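Side-chain contacts in putative flavoprotein (Bacteroides eggerthii, PDB 4ICI), which is a putative flavodoxin-like protein that binds flavin mononucleotide and probably takes part in electron transfer: residues S22-T27 against A54-N59; A28-K33 against V121-S126; D89-G94 against N107-G112; W99-R104 against A135-K140. One frame throughout, in Å; residues are numbered along the deposited sequence.

Contact 1: S22-T27 against A54-N59; sequences SATGTT and ADLDWN. With FMN (flavin mononucleotide), chain B; EDO (1,2-ethanediol), chain E.
With one methyl, Leu56 reaches the loop that holds the cofactor phosphate: its CD1 lies 3.9 Å from Ala23 CB and 4.0 Å from Thr24 CG2, the Leu56 and Thr24 side chains running alongside each other in opposed senses. The other branch sits between loop and flavin, with Leu56 CD2 4.1 Å from FMN C8M. Cutting Leu56 back to alanine removes both terminal methyls, which would probably open a gap beside Ala23 and Thr24 and thin the packing on C8M. From the same segment Trp58 brings CE3 to 3.5 Å from FMN C8. Thr24 divides its branches: with chi1 at 50°, CG2 turns to Leu56 while OG1 donates to phosphate O1P. Thr26 adds N and OG1 to O1P. O2P takes Ser22 OG at 2.6 Å together with Thr27 N and OG1, and O3P accepts from the backbone N of Ala23 and Thr24. All of these donors are uncharged, and the phosphate lies at the N-terminal end of helix 26-38, with Gly25 as N-cap. Flanking Leu56 in sequence, Asp55 bridges to Arg64 and Asp57 forms an Asx turn. A hydroxyl-rich loop between first strand and first helix, wrapped round FMN phosphate, is characteristic of the flavodoxin fold.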
# COMPACT_ATOMS: atom_id res chain seq x y z
N SER A 22 6.76 2.08 3.20
CA SER A 22 7.10 3.46 3.47
C SER A 22 8.61 3.62 3.32
O SER A 22 9.38 2.90 3.97
CB SER A 22 6.68 3.83 4.88
OG SER A 22 6.91 5.21 5.15
N ALA A 23 9.02 4.54 2.48
CA ALA A 23 10.45 4.81 2.29
C ALA A 23 10.99 5.87 3.23
O ALA A 23 12.16 5.76 3.67
CB ALA A 23 10.73 5.20 0.83
N THR A 24 10.20 6.91 3.52
CA THR A 24 10.61 7.96 4.45
C THR A 24 9.69 8.22 5.64
O THR A 24 9.77 9.29 6.28
CB THR A 24 10.90 9.30 3.73
OG1 THR A 24 9.83 9.67 2.87
CG2 THR A 24 12.23 9.22 2.93
N GLY A 25 8.83 7.26 5.96
CA GLY A 25 8.06 7.32 7.19
C GLY A 25 6.65 7.87 7.10
O GLY A 25 5.86 7.67 8.00
N THR A 26 6.35 8.61 6.02
CA THR A 26 5.06 9.32 5.93
C THR A 26 3.90 8.32 5.87
O THR A 26 2.90 8.44 6.57
CB THR A 26 5.00 10.24 4.70
OG1 THR A 26 6.19 11.02 4.61
CG2 THR A 26 3.78 11.16 4.74
N THR A 27 4.04 7.31 5.02
CA THR A 27 3.02 6.28 4.90
C THR A 27 2.97 5.41 6.14
O THR A 27 1.88 4.94 6.52
CB THR A 27 3.25 5.43 3.63
OG1 THR A 27 3.43 6.33 2.53
CG2 THR A 27 2.05 4.53 3.34
N ALA A 54 19.45 8.67 -2.43
CA ALA A 54 19.81 8.66 -3.84
C ALA A 54 18.82 7.81 -4.65
O ALA A 54 18.43 8.20 -5.76
CB ALA A 54 21.24 8.13 -4.03
N ASP A 55 18.44 6.66 -4.11
CA ASP A 55 17.47 5.80 -4.77
C ASP A 55 16.17 6.53 -5.06
O ASP A 55 15.48 6.21 -6.04
CB ASP A 55 17.14 4.58 -3.92
CG ASP A 55 18.26 3.54 -3.82
OD1 ASP A 55 19.21 3.54 -4.63
OD2 ASP A 55 18.09 2.67 -2.94
N LEU A 56 15.80 7.43 -4.15
CA LEU A 56 14.53 8.17 -4.21
C LEU A 56 14.58 9.48 -5.00
O LEU A 56 13.61 10.24 -5.01
CB LEU A 56 14.05 8.43 -2.78
CG LEU A 56 13.82 7.17 -1.94
CD1 LEU A 56 13.61 7.51 -0.42
CD2 LEU A 56 12.69 6.29 -2.48
N ASP A 57 15.67 9.72 -5.71
CA ASP A 57 15.85 10.97 -6.44
C ASP A 57 15.09 10.89 -7.76
O ASP A 57 15.57 10.35 -8.76
CB ASP A 57 17.33 11.27 -6.67
CG ASP A 57 17.55 12.66 -7.29
OD1 ASP A 57 16.54 13.32 -7.64
OD2 ASP A 57 18.74 13.05 -7.46
N TRP A 58 13.88 11.46 -7.75
CA TRP A 58 13.05 11.49 -8.96
C TRP A 58 13.55 12.43 -10.06
O TRP A 58 13.02 12.39 -11.17
CB TRP A 58 11.59 11.84 -8.60
CG TRP A 58 11.43 13.18 -8.03
CD1 TRP A 58 11.52 14.39 -8.70
CD2 TRP A 58 11.17 13.49 -6.67
NE1 TRP A 58 11.34 15.42 -7.82
CE2 TRP A 58 11.11 14.90 -6.57
CE3 TRP A 58 10.96 12.73 -5.53
CZ2 TRP A 58 10.86 15.56 -5.36
CZ3 TRP A 58 10.72 13.38 -4.32
CH2 TRP A 58 10.66 14.78 -4.25
N ASN A 59 14.57 13.21 -9.76
CA ASN A 59 15.20 14.09 -10.77
C ASN A 59 16.34 13.39 -11.51
O ASN A 59 16.93 13.93 -12.46
CB ASN A 59 15.69 15.39 -10.12
CG ASN A 59 14.56 16.35 -9.82
OD1 ASN A 59 13.67 16.56 -10.65
ND2 ASN A 59 14.56 16.91 -8.60
N1 FMN B . 4.01 12.75 -4.87
C2 FMN B . 2.93 13.05 -5.68
O2 FMN B . 2.05 13.78 -5.24
N3 FMN B . 2.87 12.53 -6.96
C4 FMN B . 3.87 11.74 -7.50
O4 FMN B . 3.68 11.28 -8.65
C4A FMN B . 4.99 11.46 -6.69
N5 FMN B . 6.06 10.69 -7.19
C5A FMN B . 7.13 10.41 -6.33
C6 FMN B . 8.18 9.62 -6.78
C7 FMN B . 9.24 9.31 -5.96
C7M FMN B . 10.34 8.42 -6.45
C8 FMN B . 9.27 9.78 -4.66
C8M FMN B . 10.44 9.45 -3.76
C9 FMN B . 8.23 10.58 -4.20
C9A FMN B . 7.13 10.89 -5.02
N10 FMN B . 6.07 11.69 -4.56
C10 FMN B . 5.01 11.96 -5.38
C1' FMN B . 6.06 12.17 -3.13
C2' FMN B . 5.60 11.00 -2.21
O2' FMN B . 4.41 10.37 -2.63
C3' FMN B . 5.30 11.49 -0.78
O3' FMN B . 6.40 12.33 -0.30
C4' FMN B . 4.97 10.34 0.22
O4' FMN B . 4.32 10.94 1.32
C5' FMN B . 6.29 9.67 0.74
O5' FMN B . 5.87 8.65 1.61
P FMN B . 6.89 7.82 2.53
O1P FMN B . 7.50 8.86 3.49
O2P FMN B . 6.16 6.73 3.16
O3P FMN B . 7.99 7.20 1.67
C1 EDO E . 9.28 -1.15 6.27
O1 EDO E . 10.57 -0.87 5.69
C2 EDO E . 8.11 -0.44 5.57
O2 EDO E . 8.29 -0.25 4.19

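Contact 2: A28-K33 against V121-S126; sequences ARAAEK and VPFATS. With FMN (flavin mononucleotide), chain B.
Ala31 and Ala30 rest on Phe123 and Thr125 where helix 26-38 packs against the parallel sheet of this flavodoxin-like, alpha/beta fold. The axes of helix segment 28-33 and strand segment 121-125 approach to 8.6 Å at 134°, and small alanines on the helix let the strand side chains come close to it. Phe123 is the larger of the two strand residues involved. Its CG lies between the backbone N and the carbonyl carbon, with chi1 at 69°, which stands the ring up toward the helix. It is the ring's edge that arrives there: Ala31 CB lies near the ring plane, 3.8 Å from Phe123 CZ, and Phe123 CE2 comes equally close to Ala31 CA, 3.8 Å away, so the ring touches backbone as well as methyl. Ala30 lies more obliquely to this ring. A serine in place of Phe123 would probably leave a gap beside Ala31 and take away packing against Val18 and Phe92, which also touch the ring. Two residues on, past Ala124 whose CB points away from the helix, Thr125 presents its methyl to the helix, CG2 meeting Ala30 CB at 3.8 Å in a plain methyl-to-methyl contact. The threonine's two branches thus serve different partners, for chi1 near 70° places OG1 toward the cofactor. That hydroxyl also pairs with Thr27 OG1 from the start of the helix, and it reaches the ribityl chain with Thr125 OG1 2.7 Å from FMN O4', where either oxygen could be the donor.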
# COMPACT_ATOMS: atom_id res chain seq x y z
N ALA A 28 4.10 5.18 6.79
CA ALA A 28 4.09 4.43 8.05
C ALA A 28 3.20 5.13 9.09
O ALA A 28 2.47 4.49 9.84
CB ALA A 28 5.51 4.26 8.58
N ARG A 29 3.30 6.46 9.15
CA ARG A 29 2.49 7.20 10.11
C ARG A 29 1.01 7.10 9.78
O ARG A 29 0.18 6.92 10.69
CB ARG A 29 2.97 8.65 10.20
CG ARG A 29 4.34 8.79 10.89
CD ARG A 29 4.76 10.24 11.21
NE ARG A 29 4.68 11.18 10.08
CZ ARG A 29 5.63 11.40 9.16
NH1 ARG A 29 6.78 10.72 9.17
NH2 ARG A 29 5.41 12.30 8.20
N ALA A 30 0.67 7.19 8.49
CA ALA A 30 -0.71 6.99 8.06
C ALA A 30 -1.20 5.58 8.43
O ALA A 30 -2.31 5.39 8.95
CB ALA A 30 -0.85 7.24 6.55
N ALA A 31 -0.37 4.59 8.15
CA ALA A 31 -0.69 3.21 8.47
C ALA A 31 -0.96 3.01 9.97
O ALA A 31 -1.85 2.26 10.37
CB ALA A 31 0.43 2.29 7.98
N GLU A 32 -0.12 3.62 10.79
CA GLU A 32 -0.26 3.51 12.25
C GLU A 32 -1.58 4.08 12.73
O GLU A 32 -2.25 3.46 13.58
CB GLU A 32 0.91 4.20 12.91
CG GLU A 32 0.99 4.01 14.42
CD GLU A 32 2.19 4.66 15.05
OE1 GLU A 32 3.13 4.99 14.30
OE2 GLU A 32 2.23 4.81 16.30
N LYS A 33 -1.97 5.23 12.17
CA LYS A 33 -3.27 5.82 12.52
C LYS A 33 -4.42 4.91 12.08
O LYS A 33 -5.38 4.69 12.82
CB LYS A 33 -3.43 7.19 11.87
CG LYS A 33 -2.51 8.29 12.37
CD LYS A 33 -2.87 9.65 11.75
CE LYS A 33 -2.21 10.81 12.49
NZ LYS A 33 -2.80 12.16 12.14
N VAL A 121 -7.95 -3.10 0.10
CA VAL A 121 -8.26 -1.67 0.09
C VAL A 121 -6.94 -0.88 0.08
O VAL A 121 -6.15 -1.01 0.99
CB VAL A 121 -9.08 -1.24 1.32
CG1 VAL A 121 -9.59 0.20 1.11
CG2 VAL A 121 -10.22 -2.23 1.65
N PRO A 122 -6.69 -0.11 -0.99
CA PRO A 122 -5.44 0.67 -0.99
C PRO A 122 -5.56 1.93 -0.15
O PRO A 122 -6.64 2.45 0.06
CB PRO A 122 -5.26 1.03 -2.48
CG PRO A 122 -6.68 1.16 -2.99
CD PRO A 122 -7.50 0.17 -2.18
N PHE A 123 -4.43 2.44 0.29
CA PHE A 123 -4.33 3.78 0.84
C PHE A 123 -2.97 4.34 0.52
O PHE A 123 -2.05 3.59 0.18
CB PHE A 123 -4.64 3.80 2.36
CG PHE A 123 -3.62 3.12 3.24
CD1 PHE A 123 -3.66 1.76 3.46
CD2 PHE A 123 -2.67 3.87 3.92
CE1 PHE A 123 -2.75 1.13 4.30
CE2 PHE A 123 -1.78 3.26 4.78
CZ PHE A 123 -1.83 1.89 4.97
N ALA A 124 -2.82 5.65 0.64
CA ALA A 124 -1.57 6.27 0.19
C ALA A 124 -1.28 7.57 0.88
O ALA A 124 -2.18 8.17 1.49
CB ALA A 124 -1.61 6.48 -1.35
N THR A 125 -0.03 7.97 0.79
CA THR A 125 0.37 9.35 1.02
C THR A 125 1.06 9.88 -0.23
O THR A 125 1.50 9.11 -1.08
CB THR A 125 1.27 9.53 2.27
OG1 THR A 125 2.56 8.97 2.06
CG2 THR A 125 0.62 8.96 3.54
N SER A 126 1.11 11.21 -0.38
CA SER A 126 1.66 11.82 -1.60
C SER A 126 2.03 13.25 -1.33
O SER A 126 1.68 13.83 -0.28
CB SER A 126 0.64 11.80 -2.73
OG SER A 126 -0.35 12.80 -2.53
N1 FMN B . 4.01 12.75 -4.87
C2 FMN B . 2.93 13.05 -5.68
O2 FMN B . 2.05 13.78 -5.24
N3 FMN B . 2.87 12.53 -6.96
C4 FMN B . 3.87 11.74 -7.50
O4 FMN B . 3.68 11.28 -8.65
C4A FMN B . 4.99 11.46 -6.69
N5 FMN B . 6.06 10.69 -7.19
C5A FMN B . 7.13 10.41 -6.33
C6 FMN B . 8.18 9.62 -6.78
C7 FMN B . 9.24 9.31 -5.96
C7M FMN B . 10.34 8.42 -6.45
C8 FMN B . 9.27 9.78 -4.66
C8M FMN B . 10.44 9.45 -3.76
C9 FMN B . 8.23 10.58 -4.20
C9A FMN B . 7.13 10.89 -5.02
N10 FMN B . 6.07 11.69 -4.56
C10 FMN B . 5.01 11.96 -5.38
C1' FMN B . 6.06 12.17 -3.13
C2' FMN B . 5.60 11.00 -2.21
O2' FMN B . 4.41 10.37 -2.63
C3' FMN B . 5.30 11.49 -0.78
O3' FMN B . 6.40 12.33 -0.30
C4' FMN B . 4.97 10.34 0.22
O4' FMN B . 4.32 10.94 1.32
C5' FMN B . 6.29 9.67 0.74
O5' FMN B . 5.87 8.65 1.61
P FMN B . 6.89 7.82 2.53
O1P FMN B . 7.50 8.86 3.49
O2P FMN B . 6.16 6.73 3.16
O3P FMN B . 7.99 7.20 1.67

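Contact 3: D89-G94 against N107-G112; sequences DVVFIG and NTFIEG
Strand segment 90-94, carrying Val91 and Ile93, runs nearly antiparallel to helix segment 107-112, which presents Phe109 and Ile110; the short axes are 10.7 Å apart at their closest and 157° apart in direction. Ile93 does most of the strand's work. With CG1 anti to the carbonyl carbon and chi2 extended, its CD1 stretches out to the helix and touches two residues at once. It meets the rim of the Phe109 ring in the ring plane, Ile93 CD1 standing 3.9 Å from Phe109 CE2. The same methyl also lies against Ile110, whose CG1 is 3.9 Å from Ile93 CD1, the two isoleucine side chains crossing at about a right angle. The helix and strand belong to the beta-alpha-beta unit of strand 90-96, helix 104-112 and strand 119-125, the repeating element of a parallel sheet covered by helices, and these side chains fill the layer between sheet and helix. Phe109 enters that layer with CG anti to the backbone N, chi1 171°, which carries the ring toward the strand. Its far end meets Val91 more loosely, Phe109 CZ lying 4.3 Å from Val91 CG1, again near the ring plane. Beyond the two segments, Phe109 also touches Ala19 of strand 16-20 and meets the ring of His113 with planes about 35° apart, while Ile93 packs on Val120 of the adjoining strand 119-125.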
# COMPACT_ATOMS: atom_id res chain seq x y z
N ASP A 89 -9.30 -11.24 6.98
CA ASP A 89 -10.46 -11.02 6.13
C ASP A 89 -10.31 -9.77 5.26
O ASP A 89 -10.85 -9.71 4.16
CB ASP A 89 -11.72 -10.84 6.99
CG ASP A 89 -11.99 -12.02 7.87
OD1 ASP A 89 -12.22 -13.10 7.30
OD2 ASP A 89 -11.94 -11.88 9.13
N VAL A 90 -9.63 -8.75 5.79
CA VAL A 90 -9.48 -7.46 5.12
C VAL A 90 -7.98 -7.13 5.16
O VAL A 90 -7.34 -7.25 6.22
CB VAL A 90 -10.24 -6.37 5.86
CG1 VAL A 90 -10.02 -5.01 5.26
CG2 VAL A 90 -11.76 -6.73 5.96
N VAL A 91 -7.44 -6.71 4.02
CA VAL A 91 -6.05 -6.30 3.93
C VAL A 91 -6.01 -4.91 3.29
O VAL A 91 -6.41 -4.70 2.12
CB VAL A 91 -5.20 -7.29 3.13
CG1 VAL A 91 -3.74 -6.78 2.98
CG2 VAL A 91 -5.22 -8.68 3.76
N PHE A 92 -5.63 -3.90 4.08
CA PHE A 92 -5.32 -2.58 3.56
C PHE A 92 -3.89 -2.63 3.04
O PHE A 92 -3.05 -3.30 3.66
CB PHE A 92 -5.45 -1.51 4.66
CG PHE A 92 -6.85 -1.28 5.13
CD1 PHE A 92 -7.40 -2.02 6.19
CD2 PHE A 92 -7.62 -0.31 4.52
CE1 PHE A 92 -8.69 -1.79 6.62
CE2 PHE A 92 -8.93 -0.08 4.94
CZ PHE A 92 -9.45 -0.82 6.00
N ILE A 93 -3.64 -1.97 1.91
CA ILE A 93 -2.32 -1.94 1.30
C ILE A 93 -1.93 -0.49 1.06
O ILE A 93 -2.53 0.20 0.23
CB ILE A 93 -2.27 -2.68 -0.03
CG1 ILE A 93 -2.74 -4.12 0.13
CG2 ILE A 93 -0.87 -2.63 -0.60
CD1 ILE A 93 -2.80 -4.94 -1.19
N GLY A 94 -0.95 0.00 1.83
CA GLY A 94 -0.55 1.37 1.77
C GLY A 94 0.81 1.61 1.15
O GLY A 94 1.73 0.77 1.21
N ASN A 107 3.50 -4.55 -5.96
CA ASN A 107 3.28 -5.70 -6.83
C ASN A 107 3.97 -6.96 -6.26
O ASN A 107 3.41 -8.06 -6.27
CB ASN A 107 3.76 -5.44 -8.25
CG ASN A 107 3.12 -4.21 -8.88
OD1 ASN A 107 3.59 -3.08 -8.69
ND2 ASN A 107 2.04 -4.42 -9.62
N THR A 108 5.20 -6.81 -5.75
CA THR A 108 5.87 -7.96 -5.13
C THR A 108 5.03 -8.51 -3.97
O THR A 108 4.82 -9.73 -3.85
CB THR A 108 7.26 -7.61 -4.60
OG1 THR A 108 7.96 -6.90 -5.63
CG2 THR A 108 8.01 -8.86 -4.15
N PHE A 109 4.48 -7.61 -3.15
CA PHE A 109 3.65 -8.01 -2.04
C PHE A 109 2.40 -8.78 -2.50
O PHE A 109 2.11 -9.90 -2.01
CB PHE A 109 3.21 -6.80 -1.20
CG PHE A 109 2.17 -7.15 -0.18
CD1 PHE A 109 2.50 -7.89 0.93
CD2 PHE A 109 0.84 -6.72 -0.35
CE1 PHE A 109 1.52 -8.24 1.86
CE2 PHE A 109 -0.11 -7.09 0.58
CZ PHE A 109 0.23 -7.84 1.66
N ILE A 110 1.66 -8.19 -3.44
CA ILE A 110 0.39 -8.78 -3.89
C ILE A 110 0.65 -10.15 -4.52
O ILE A 110 -0.10 -11.09 -4.28
CB ILE A 110 -0.33 -7.84 -4.86
CG1 ILE A 110 -0.86 -6.62 -4.12
CG2 ILE A 110 -1.49 -8.57 -5.61
CD1 ILE A 110 -1.26 -5.48 -5.04
N GLU A 111 1.72 -10.26 -5.32
CA GLU A 111 1.99 -11.50 -6.03
C GLU A 111 2.55 -12.62 -5.14
O GLU A 111 2.50 -13.82 -5.49
CB GLU A 111 2.89 -11.22 -7.23
CG GLU A 111 2.18 -10.40 -8.27
CD GLU A 111 3.04 -9.96 -9.43
OE1 GLU A 111 4.21 -10.43 -9.53
OE2 GLU A 111 2.53 -9.15 -10.23
N GLY A 112 3.04 -12.25 -3.97
CA GLY A 112 3.64 -13.20 -3.06
C GLY A 112 2.75 -13.65 -1.90
O GLY A 112 3.16 -14.50 -1.11

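Contact 4: W99-R104 against A135-K140; sequences WDLAPR and ATVLKK. With FMN (flavin mononucleotide), chain B.
Trp99 N donates to the flavin N5, with 2.9 Å from Trp99 N to FMN N5 and an N-H...N angle of 160°. The next amide, Asp100 N, points to the carbonyl beside it, 3.0 Å from FMN O4. Both residues have positive phi, so the tight bend turns two successive N-H groups to the same edge of the isoalloxazine; a donor at N5 is consistent with an unprotonated N5. Asp100 O accepts from Asn133 ND2, which helps hold the bend. Just after it the chain turns its apolar side chains to segment 135-140. Leu101 CD2 presses on the branch of a valine, 3.8 Å from Val137 CG2 and 4.0 Å from both Val137 CB and Val137 CG1, the side chains meeting at a slant. Val137 has CG1 anti to its amide nitrogen (chi1 176°), which spreads both methyls round that one leucine atom. One residue further on, Ala102 CB meets Leu138 CD1 at 4.0 Å in a more deeply buried pair. This flavin-binding loop between strand 90-96 and helix 104-112 is thereby laid against helix 132-141, with Met69 of helix 64-70 touching Leu101, and Tyr95 of strand 90-96 and Trp147 of strand 146-152 both packing on Leu138.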
# COMPACT_ATOMS: atom_id res chain seq x y z
N TRP A 99 5.35 8.59 -9.12
CA TRP A 99 4.97 8.80 -10.52
C TRP A 99 3.51 8.36 -10.79
O TRP A 99 3.20 7.71 -11.79
CB TRP A 99 5.96 8.07 -11.43
CG TRP A 99 7.35 8.60 -11.31
CD1 TRP A 99 8.37 8.11 -10.51
CD2 TRP A 99 7.88 9.77 -11.96
NE1 TRP A 99 9.48 8.90 -10.65
CE2 TRP A 99 9.21 9.92 -11.53
CE3 TRP A 99 7.35 10.69 -12.86
CZ2 TRP A 99 10.03 10.96 -11.97
CZ3 TRP A 99 8.17 11.74 -13.30
CH2 TRP A 99 9.49 11.86 -12.86
N ASP A 100 2.62 8.75 -9.88
CA ASP A 100 1.17 8.48 -9.96
C ASP A 100 0.82 6.99 -9.91
O ASP A 100 -0.29 6.60 -10.32
CB ASP A 100 0.57 9.14 -11.22
CG ASP A 100 -0.85 9.67 -11.01
OD1 ASP A 100 -1.37 9.70 -9.86
OD2 ASP A 100 -1.44 10.03 -12.07
N LEU A 101 1.73 6.18 -9.37
CA LEU A 101 1.56 4.74 -9.28
C LEU A 101 1.93 4.22 -7.89
O LEU A 101 2.58 4.90 -7.11
CB LEU A 101 2.45 4.02 -10.31
CG LEU A 101 2.13 4.25 -11.79
CD1 LEU A 101 3.33 3.77 -12.64
CD2 LEU A 101 0.81 3.57 -12.18
N ALA A 102 1.53 2.99 -7.62
CA ALA A 102 2.11 2.25 -6.49
C ALA A 102 3.55 1.88 -6.81
O ALA A 102 3.86 1.43 -7.92
CB ALA A 102 1.33 0.99 -6.21
N PRO A 103 4.46 2.03 -5.84
CA PRO A 103 5.80 1.44 -5.99
C PRO A 103 5.73 -0.03 -6.34
O PRO A 103 4.82 -0.75 -5.88
CB PRO A 103 6.44 1.68 -4.62
CG PRO A 103 5.71 2.88 -4.05
CD PRO A 103 4.29 2.69 -4.54
N ARG A 104 6.69 -0.50 -7.14
CA ARG A 104 6.66 -1.88 -7.60
C ARG A 104 6.75 -2.92 -6.50
O ARG A 104 6.30 -4.05 -6.69
CB ARG A 104 7.71 -2.12 -8.67
CG ARG A 104 7.74 -1.16 -9.86
CD ARG A 104 6.46 -1.01 -10.57
NE ARG A 104 6.61 -0.22 -11.79
CZ ARG A 104 5.59 0.17 -12.55
NH1 ARG A 104 4.34 -0.17 -12.21
NH2 ARG A 104 5.83 0.81 -13.69
N ALA A 135 -4.62 3.40 -7.79
CA ALA A 135 -5.62 2.41 -7.45
C ALA A 135 -6.25 1.77 -8.68
O ALA A 135 -6.49 0.57 -8.71
CB ALA A 135 -6.67 3.03 -6.54
N THR A 136 -6.51 2.59 -9.69
CA THR A 136 -7.04 2.08 -10.96
C THR A 136 -6.08 1.08 -11.60
O THR A 136 -6.49 0.01 -12.04
CB THR A 136 -7.36 3.23 -11.91
OG1 THR A 136 -8.44 3.97 -11.37
CG2 THR A 136 -7.71 2.76 -13.33
N VAL A 137 -4.80 1.44 -11.65
CA VAL A 137 -3.80 0.54 -12.26
C VAL A 137 -3.69 -0.76 -11.45
O VAL A 137 -3.65 -1.85 -12.03
CB VAL A 137 -2.46 1.26 -12.46
CG1 VAL A 137 -1.39 0.29 -12.99
CG2 VAL A 137 -2.62 2.44 -13.40
N LEU A 138 -3.69 -0.69 -10.12
CA LEU A 138 -3.66 -1.90 -9.33
C LEU A 138 -4.89 -2.79 -9.57
O LEU A 138 -4.73 -4.01 -9.71
CB LEU A 138 -3.51 -1.58 -7.85
CG LEU A 138 -2.15 -1.15 -7.31
CD1 LEU A 138 -2.30 -0.69 -5.83
CD2 LEU A 138 -1.10 -2.26 -7.43
N LYS A 139 -6.07 -2.18 -9.63
CA LYS A 139 -7.32 -2.94 -9.85
C LYS A 139 -7.29 -3.64 -11.21
O LYS A 139 -7.67 -4.80 -11.32
CB LYS A 139 -8.54 -2.03 -9.68
CG LYS A 139 -9.86 -2.74 -9.81
CD LYS A 139 -11.04 -1.82 -9.41
CE LYS A 139 -12.37 -2.55 -9.57
NZ LYS A 139 -13.52 -1.69 -9.09
N LYS A 140 -6.78 -2.94 -12.23
CA LYS A 140 -6.68 -3.52 -13.56
C LYS A 140 -5.62 -4.61 -13.65
O LYS A 140 -5.74 -5.56 -14.42
CB LYS A 140 -6.43 -2.44 -14.61
CG LYS A 140 -7.62 -1.51 -14.85
CD LYS A 140 -7.27 -0.41 -15.84
CE LYS A 140 -8.46 0.48 -16.17
NZ LYS A 140 -9.51 -0.30 -16.91
N1 FMN B . 4.01 12.75 -4.87
C2 FMN B . 2.93 13.05 -5.68
O2 FMN B . 2.05 13.78 -5.24
N3 FMN B . 2.87 12.53 -6.96
C4 FMN B . 3.87 11.74 -7.50
O4 FMN B . 3.68 11.28 -8.65
C4A FMN B . 4.99 11.46 -6.69
N5 FMN B . 6.06 10.69 -7.19
C5A FMN B . 7.13 10.41 -6.33
C6 FMN B . 8.18 9.62 -6.78
C7 FMN B . 9.24 9.31 -5.96
C7M FMN B . 10.34 8.42 -6.45
C8 FMN B . 9.27 9.78 -4.66
C8M FMN B . 10.44 9.45 -3.76
C9 FMN B . 8.23 10.58 -4.20
C9A FMN B . 7.13 10.89 -5.02
N10 FMN B . 6.07 11.69 -4.56
C10 FMN B . 5.01 11.96 -5.38
C1' FMN B . 6.06 12.17 -3.13
C2' FMN B . 5.60 11.00 -2.21
O2' FMN B . 4.41 10.37 -2.63
C3' FMN B . 5.30 11.49 -0.78
O3' FMN B . 6.40 12.33 -0.30
C4' FMN B . 4.97 10.34 0.22
O4' FMN B . 4.32 10.94 1.32
C5' FMN B . 6.29 9.67 0.74
O5' FMN B . 5.87 8.65 1.61
P FMN B . 6.89 7.82 2.53
O1P FMN B . 7.50 8.86 3.49
O2P FMN B . 6.16 6.73 3.16
O3P FMN B . 7.99 7.20 1.67

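How the contacts relate
From the N terminus, contact 1 closes a loop from the end of the first strand to the segment after strand 41-44, and is complete before contacts 3 and 4 begin. Contact 2 opens inside that loop, on the same helix 26-38, and closes on strand 119-125, so it crosses contact 1. Contact 3 nests within contact 2; the two share the sheet, their strands being neighbours joined by backbone bonds between Ile93 and both Val121 and Phe123. Contact 4 opens inside contact 3 and closes beyond contact 2, crossing both. Contacts 1, 2 and 4 all reach FMN, whereas contact 3 joins sheet to helix away from the cofactor and touches contact 4 where Ile110 meets Leu138.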